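7beta-hydroxysteroid dehydrogenase (Collinsella aerofaciens, PDB 5FYD) catalyses the NADPH-dependent reduction of the 7-oxo group of 7-oxolithocholate to give ursodeoxycholate, working as a homodimer of the short-chain dehydrogenase/reductase family. Local coordinates at residues D239-H242 against D243-N247; G154-G157 against A158-F162; C172-G176 against T177-V181; R128-A131 against A132-R135. All blocks are in the same frame, centred on the assembly; numbering follows the deposited sequence. Where two conformers were deposited one is given.

Contact 1: residues D239-H242 against D243-N247; sequences DSVH and DWKAN
S240 and W244 meet one helical turn apart. The indole brings its five-membered ring to S240: CD1 of W244 lies 3.2 Å from the backbone O of S240 and 3.9 Å from its OG. That same O of S240 accepts the N-H of W244 in a nearly straight bond of 171°. One residue further on, V241 and K245 lie side by side and point the same way. CG1 of V241 rests 3.9 Å from CE of K245, so the lysine gives its methylenes to the valine while its extended chain carries NZ onward. H242 and A246 form a third pair. CB of A246 sits 4.2 Å from the centroid of the H242 imidazole, an off-centre CH-pi contact. CG of H242 is anti to the backbone N (chi1 -175°), which swings the ring forward along the helix to this methyl.

These pairs follow the i to i+4 spacing of an alpha helix, here helix 235-247 in the C-terminal part of the enzyme. The 27 C-terminal residues are required for activity, and S240 binds NADP(+).

Water 1 lies in the plane of the H242 ring, 3.2 Å from its ND1. Its link to OD1 of D243 holds for one of two conformers of that side chain and is doubtful. Farther out, W244 stacks on Y253 and also meets the rings of H248 and Y256. An alanine in place of W244 would probably leave Y253 without its stacking partner and open a gap beside S240. At the start of the segment, D239 makes a weak hydrogen bond to Q235 through OD1.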
# COMPACT_ATOMS: atom_id res chain seq x y z
N ASP A 239 9.81 16.78 16.27
CA ASP A 239 9.09 17.98 16.71
C ASP A 239 7.58 17.75 16.77
O ASP A 239 6.91 18.28 17.64
CB ASP A 239 9.40 19.16 15.81
CG ASP A 239 10.87 19.56 15.84
OD1 ASP A 239 11.58 19.32 16.84
OD2 ASP A 239 11.31 20.16 14.84
N SER A 240 7.06 16.95 15.84
CA SER A 240 5.63 16.62 15.84
C SER A 240 5.28 15.81 17.09
O SER A 240 4.30 16.12 17.79
CB SER A 240 5.26 15.83 14.58
OG SER A 240 3.86 15.57 14.55
N VAL A 241 6.08 14.79 17.37
CA VAL A 241 5.87 13.99 18.58
C VAL A 241 5.97 14.87 19.82
O VAL A 241 5.14 14.77 20.74
CB VAL A 241 6.83 12.78 18.66
CG1 VAL A 241 6.72 12.09 20.03
CG2 VAL A 241 6.48 11.79 17.58
N HIS A 242 6.95 15.76 19.85
CA HIS A 242 7.12 16.62 21.00
C HIS A 242 5.93 17.53 21.21
O HIS A 242 5.51 17.74 22.34
CB HIS A 242 8.42 17.43 20.95
CG HIS A 242 8.63 18.22 22.21
ND1 HIS A 242 8.17 19.50 22.35
CD2 HIS A 242 9.13 17.86 23.41
CE1 HIS A 242 8.42 19.93 23.57
NE2 HIS A 242 8.99 18.95 24.24
N ASP A 243 5.39 18.07 20.13
CA ASP A 243 4.24 18.96 20.23
C ASP A 243 2.98 18.22 20.71
O ASP A 243 2.25 18.75 21.54
CB ASP A 243 4.02 19.67 18.91
CG ASP A 243 5.16 20.61 18.59
OD1 ASP A 243 5.83 21.06 19.54
OD2 ASP A 243 5.42 20.86 17.40
N TRP A 244 2.76 17.00 20.22
CA TRP A 244 1.68 16.16 20.77
C TRP A 244 1.86 15.88 22.27
O TRP A 244 0.92 16.07 23.08
CB TRP A 244 1.54 14.86 19.96
CG TRP A 244 0.80 15.06 18.69
CD1 TRP A 244 1.30 15.01 17.42
CD2 TRP A 244 -0.60 15.34 18.56
NE1 TRP A 244 0.30 15.26 16.51
CE2 TRP A 244 -0.87 15.47 17.19
CE3 TRP A 244 -1.65 15.49 19.47
CZ2 TRP A 244 -2.16 15.73 16.70
CZ3 TRP A 244 -2.93 15.77 18.99
CH2 TRP A 244 -3.17 15.87 17.62
N LYS A 245 3.08 15.53 22.65
CA LYS A 245 3.38 15.18 24.04
C LYS A 245 3.21 16.37 24.97
O LYS A 245 2.62 16.25 26.04
CB LYS A 245 4.80 14.64 24.18
CG LYS A 245 5.00 13.19 23.75
CD LYS A 245 6.47 12.80 23.98
CE LYS A 245 6.71 11.30 23.84
NZ LYS A 245 8.15 11.01 24.00
N ALA A 246 3.69 17.52 24.53
CA ALA A 246 3.80 18.70 25.38
C ALA A 246 2.51 19.51 25.43
O ALA A 246 2.19 20.09 26.48
CB ALA A 246 4.94 19.58 24.91
N ASN A 247 1.77 19.56 24.32
CA ASN A 247 0.66 20.51 24.18
C ASN A 247 -0.73 19.90 24.07
O ASN A 247 -1.71 20.63 23.91
CB ASN A 247 0.91 21.39 22.96
CG ASN A 247 2.23 22.13 23.06
OD1 ASN A 247 2.61 22.56 24.14
ND2 ASN A 247 2.92 22.26 21.96
O HOH W 1 7.39 22.42 21.33

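Contact 2: residues G154-G157 against A158-F162; sequences GQYG and AGKAF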
# COMPACT_ATOMS: atom_id res chain seq x y z
N GLY A 154 -5.07 -1.63 15.62
CA GLY A 154 -4.56 -1.57 16.99
C GLY A 154 -3.24 -2.29 17.24
O GLY A 154 -2.34 -1.77 17.93
N GLN A 155 -3.10 -3.47 16.65
CA GLN A 155 -1.86 -4.23 16.85
C GLN A 155 -0.59 -3.65 16.21
O GLN A 155 0.53 -4.00 16.65
CB GLN A 155 -2.04 -5.69 16.46
CG GLN A 155 -2.34 -6.59 17.63
CD GLN A 155 -1.73 -7.97 17.48
OE1 GLN A 155 -0.56 -8.18 17.72
NE2 GLN A 155 -2.56 -8.92 17.11
N TYR A 156 -0.73 -2.78 15.22
CA TYR A 156 0.42 -2.04 14.61
C TYR A 156 1.14 -1.29 15.73
O TYR A 156 2.31 -1.58 16.05
CB TYR A 156 -0.08 -1.03 13.54
CG TYR A 156 0.96 -0.37 12.60
CD1 TYR A 156 2.33 -0.50 12.76
CD2 TYR A 156 0.51 0.37 11.49
CE1 TYR A 156 3.23 0.08 11.88
CE2 TYR A 156 1.40 0.99 10.61
CZ TYR A 156 2.76 0.83 10.80
OH TYR A 156 3.65 1.43 9.91
N GLY A 157 0.43 -0.37 16.36
CA GLY A 157 0.98 0.43 17.41
C GLY A 157 1.35 -0.41 18.63
O GLY A 157 2.36 -0.15 19.27
N ALA A 158 0.53 -1.40 18.96
CA ALA A 158 0.78 -2.19 20.17
C ALA A 158 2.09 -2.95 20.04
O ALA A 158 2.92 -2.95 20.95
CB ALA A 158 -0.38 -3.14 20.46
N GLY A 159 2.25 -3.65 18.91
CA GLY A 159 3.46 -4.39 18.62
C GLY A 159 4.68 -3.49 18.50
O GLY A 159 5.75 -3.80 19.04
N LYS A 160 4.52 -2.36 17.80
CA LYS A 160 5.63 -1.43 17.67
C LYS A 160 6.00 -0.81 19.02
O LYS A 160 7.17 -0.56 19.29
CB LYS A 160 5.37 -0.37 16.60
CG LYS A 160 5.42 -0.91 15.18
CD LYS A 160 6.71 -1.70 14.95
CE LYS A 160 7.30 -1.58 13.58
NZ LYS A 160 8.44 -2.51 13.48
N ALA A 161 5.02 -0.60 19.89
CA ALA A 161 5.32 -0.12 21.25
C ALA A 161 6.08 -1.16 22.07
O ALA A 161 6.95 -0.82 22.89
CB ALA A 161 4.06 0.30 21.97
N PHE A 162 5.73 -2.43 21.89
CA PHE A 162 6.49 -3.51 22.54
C PHE A 162 7.96 -3.45 22.11
O PHE A 162 8.89 -3.46 22.95
CB PHE A 162 5.88 -4.87 22.19
CG PHE A 162 6.48 -6.01 22.94
CD1 PHE A 162 7.64 -6.61 22.50
CD2 PHE A 162 5.89 -6.45 24.12
CE1 PHE A 162 8.19 -7.67 23.20
CE2 PHE A 162 6.43 -7.48 24.82
CZ PHE A 162 7.58 -8.11 24.36
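The Y156 ring takes K160 at its edge, near the ring plane. CG of K160 lies 3.9 Å from CD1 of Y156, and the two side chains cross obliquely. The ring of H95 stacks with the tyrosine. S150 and S143 of the same chain also touch it, as does P199 of the second subunit. With chi1 at -168° the ring stands beside the carbonyl carbon of Y156, on the side of the following turn, where it meets K160.

K160 starts close to the tyrosine backbone. Its CB and CG are each 3.3 Å from O of Y156. The chain then bends at chi2 (-51°) and chi3, and NZ ends on the backbone O of V141, to which it is hydrogen-bonded. The pair is thus joined through aliphatic carbon and ring edge, with NZ directed elsewhere. Y156 is assigned as the proton acceptor, and K160 probably lowers its pKa, as in relatives. Their spacing is the YxxxK motif of short-chain dehydrogenases. The helix puts the two side chains on the same side, one turn apart, and N of K160 donates to O of Y156 at 2.9 Å.

The flanking bonds have the same i to i+4 pattern. N of G159 reaches O of Q155 at 2.9 Å. N of A161 reaches O of G157 at 2.8 Å. G157 also gives its N-H to OG of S150.

Helix 154-173 packs against helix 105-132 here. Q155 touches M111 and I112 and bonds through NE2 to O of H108. F162 touches V116 and F119. Y156 and K160 both reach S143 of strand 136-143.

Contact 3: residues C172-G176 against T177-V181; sequences CECEG and TGVDV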
# COMPACT_ATOMS: atom_id res chain seq x y z
N CYS A 172 19.50 0.92 27.45
CA CYS A 172 20.00 1.39 28.75
C CYS A 172 20.87 0.35 29.45
O CYS A 172 21.96 0.66 29.98
CB CYS A 172 18.82 1.76 29.61
SG CYS A 172 19.32 2.61 31.11
N GLU A 173 20.40 -0.89 29.48
CA GLU A 173 21.19 -2.00 30.05
C GLU A 173 22.58 -2.12 29.43
O GLU A 173 23.52 -2.55 30.12
CB GLU A 173 20.47 -3.33 29.85
CG GLU A 173 19.17 -3.47 30.60
CD GLU A 173 18.29 -4.63 30.13
OE1 GLU A 173 18.75 -5.55 29.39
OE2 GLU A 173 17.10 -4.62 30.52
N CYS A 174 22.73 -1.77 28.15
CA CYS A 174 23.98 -1.96 27.44
C CYS A 174 24.93 -0.77 27.54
O CYS A 174 26.06 -0.86 27.06
CB CYS A 174 23.75 -2.28 25.97
SG CYS A 174 23.04 -3.91 25.72
N GLU A 175 24.50 0.34 28.14
CA GLU A 175 25.38 1.50 28.31
C GLU A 175 26.57 1.12 29.16
O GLU A 175 26.41 0.52 30.21
CB GLU A 175 24.64 2.68 28.95
CG GLU A 175 23.63 3.31 28.03
CD GLU A 175 23.39 4.78 28.34
OE1 GLU A 175 22.70 5.06 29.33
OE2 GLU A 175 23.88 5.64 27.57
N GLY A 176 27.76 1.43 28.67
CA GLY A 176 28.98 1.06 29.37
C GLY A 176 29.39 -0.38 29.19
O GLY A 176 30.26 -0.86 29.91
N THR A 177 28.75 -1.08 28.26
CA THR A 177 29.26 -2.37 27.76
C THR A 177 29.71 -2.20 26.32
O THR A 177 29.51 -1.16 25.71
CB THR A 177 28.18 -3.47 27.81
OG1 THR A 177 27.23 -3.26 26.75
CG2 THR A 177 27.46 -3.47 29.13
N GLY A 178 30.30 -3.27 25.77
CA GLY A 178 30.72 -3.29 24.37
C GLY A 178 29.61 -3.53 23.35
O GLY A 178 29.88 -3.62 22.16
N VAL A 179 28.37 -3.66 23.80
CA VAL A 179 27.24 -3.84 22.90
C VAL A 179 26.50 -2.51 22.81
O VAL A 179 26.21 -1.90 23.83
CB VAL A 179 26.30 -4.94 23.40
CG1 VAL A 179 25.24 -5.27 22.38
CG2 VAL A 179 27.10 -6.20 23.74
N ASP A 180 26.23 -2.04 21.59
CA ASP A 180 25.50 -0.78 21.35
C ASP A 180 24.11 -1.10 20.81
O ASP A 180 23.98 -1.75 19.78
CB ASP A 180 26.24 0.10 20.34
CG ASP A 180 27.57 0.61 20.87
OD1 ASP A 180 27.71 0.81 22.09
OD2 ASP A 180 28.49 0.79 20.04
N VAL A 181 23.08 -0.64 21.50
CA VAL A 181 21.71 -0.92 21.13
C VAL A 181 20.96 0.39 20.98
O VAL A 181 21.16 1.31 21.76
CB VAL A 181 21.03 -1.86 22.15
CG1 VAL A 181 19.53 -2.06 21.89
CG2 VAL A 181 21.74 -3.20 22.14
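A type II beta turn from C174 to T177 carries the chain from helix 154-173 into strand 179-186. Its closing bond runs from N of T177 to O of C174 at 3.0 Å. The same O of C174 takes a second, shorter bond, 2.7 Å from OG1 of T177. Two donors of one residue therefore grip this carbonyl.

The threonine hydroxyl also works as an acceptor. N of V179 donates to OG1 of T177 at 3.2 Å, which makes an ST turn. OG1 lies between the backbone N and the carbonyl carbon (chi1 75°). From there it can reach back to C174 and forward to V179, and this likely fixes its rotation. G176 has a positive phi of 79°, which favours glycine at this place in the turn.

The side chain of C174 is buried against the strand. Its SG is 3.9 Å from CG2 of V181 and 4.1 Å from CB of V179. Its CB lies 3.3 Å from the backbone O of V179. M127 of helix 105-132 touches C174, V179 and V181, and T167 and A171 of helix 154-173 also pack on V181. The strand backbone pairs with its neighbour, as D180 bonds to G136 and V138.

Such tight helix-to-strand turns are part of the beta-alpha-beta crossovers of the Rossmann fold, in which helix 154-173 links the parallel strands 136-143 and 179-186.

Contact 4: residues R128-A131 against A132-R135; sequences RIFA and AQDR
F130 and R135 meet where helix 105-132 ends. N of R135 donates to O of F130 at 3.0 Å, and N of D134 makes a weak bond to O of A131. With the positive phi of D134 (47°) this is a Schellman motif. In the last turn, N of A132 bonds to O of R128, and N of Q133 to O of I129 at 3.2 Å.

A chi1 of 66° brings CG of Q133 within 3.3 Å of O of I129. The chain runs on extended, so the amide lies beside the F130 ring with NE2 of Q133 in the ring plane, 3.9 Å from CD1 of F130. This NE2 donates to O of R135 at 2.9 Å and also to O of M85. Water 2 donates to O of I129 and weakly to OE1 of Q133. Water 3 donates to O of A131 and to OD1 of D134 at 2.8 Å. That carboxylate oxygen also accepts from N of G178. A leucine in place of Q133 would probably leave the carbonyls of R135 and M85 without this donor.

R135 sends NH2 to a salt bridge with D84 and NH1 to O of Y7. Turn N-H groups and waters meet the carbonyls left over at the helix end, so the helix can stop at the surface with these acceptors satisfied.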
# COMPACT_ATOMS: atom_id res chain seq x y z
N ARG A 128 22.32 -12.55 23.76
CA ARG A 128 23.16 -13.54 24.46
C ARG A 128 24.53 -13.65 23.82
O ARG A 128 25.55 -13.66 24.51
CB ARG A 128 22.48 -14.90 24.50
CG ARG A 128 21.33 -14.92 25.49
CD ARG A 128 20.54 -16.21 25.48
NE ARG A 128 21.39 -17.39 25.53
CZ ARG A 128 21.35 -18.42 24.68
NH1 ARG A 128 20.46 -18.47 23.68
NH2 ARG A 128 22.22 -19.42 24.84
N ILE A 129 24.55 -13.70 22.50
CA ILE A 129 25.82 -13.80 21.78
C ILE A 129 26.63 -12.51 21.98
O ILE A 129 27.81 -12.56 22.39
CB ILE A 129 25.59 -14.12 20.29
CG1 ILE A 129 25.02 -15.55 20.14
CG2 ILE A 129 26.88 -13.98 19.49
CD1 ILE A 129 24.34 -15.81 18.82
N PHE A 130 26.00 -11.37 21.71
CA PHE A 130 26.70 -10.09 21.79
C PHE A 130 27.22 -9.80 23.21
O PHE A 130 28.36 -9.33 23.36
CB PHE A 130 25.83 -8.92 21.32
CG PHE A 130 25.40 -8.99 19.89
CD1 PHE A 130 26.21 -9.50 18.87
CD2 PHE A 130 24.15 -8.48 19.52
CE1 PHE A 130 25.79 -9.52 17.55
CE2 PHE A 130 23.72 -8.53 18.20
CZ PHE A 130 24.53 -9.05 17.21
N ALA A 131 26.42 -10.10 24.22
CA ALA A 131 26.81 -9.83 25.60
C ALA A 131 27.96 -10.76 26.04
O ALA A 131 28.87 -10.30 26.73
CB ALA A 131 25.62 -9.98 26.54
N ALA A 132 27.93 -12.02 25.60
CA ALA A 132 28.97 -12.98 25.96
C ALA A 132 30.35 -12.60 25.40
O ALA A 132 31.37 -12.78 26.07
CB ALA A 132 28.59 -14.39 25.54
N GLN A 133 30.38 -12.05 24.19
CA GLN A 133 31.62 -11.58 23.58
C GLN A 133 31.90 -10.10 23.88
O GLN A 133 32.91 -9.54 23.44
CB GLN A 133 31.61 -11.85 22.07
CG GLN A 133 30.57 -11.08 21.27
CD GLN A 133 30.37 -11.58 19.86
OE1 GLN A 133 30.60 -12.75 19.54
NE2 GLN A 133 29.90 -10.69 19.00
N ASP A 134 30.97 -9.47 24.61
CA ASP A 134 31.00 -8.05 24.92
C ASP A 134 31.29 -7.19 23.69
O ASP A 134 32.13 -6.29 23.68
CB ASP A 134 31.97 -7.76 26.07
CG ASP A 134 31.80 -6.38 26.63
OD1 ASP A 134 30.64 -5.90 26.73
OD2 ASP A 134 32.82 -5.76 26.95
N ARG A 135 30.57 -7.50 22.61
CA ARG A 135 30.79 -6.84 21.36
C ARG A 135 29.58 -7.09 20.44
O ARG A 135 29.18 -8.24 20.27
CB ARG A 135 32.09 -7.39 20.76
CG ARG A 135 32.26 -7.10 19.29
CD ARG A 135 33.58 -7.63 18.74
NE ARG A 135 33.78 -9.09 18.82
CZ ARG A 135 33.38 -10.00 17.92
NH1 ARG A 135 32.66 -9.66 16.86
NH2 ARG A 135 33.69 -11.29 18.11
O HOH W 2 29.49 -14.91 21.83
O HOH W 3 28.43 -7.36 27.58

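How the contacts relate
Contacts 2 and 3 are partly buried, while contacts 1 and 4 lie at the surface. Contacts 2 and 3 share helix 154-173: contact 2 holds the proposed catalytic tyrosine and lysine near its start, and contact 3 turns its far end into a strand. Contact 4 does the same for helix 105-132, but with a Schellman motif instead of a beta turn. Contacts 3 and 4 touch, through a polar link and V179 packed on F130. Contacts 1 and 2 touch no other contact; contact 1 holds an NADP(+)-binding residue. Regular helix bonds dominate contacts 1 and 2. In contact 3 a threonine hydroxyl and a buried cysteine against valines do the work; side chains and waters serve the exposed turn of contact 4.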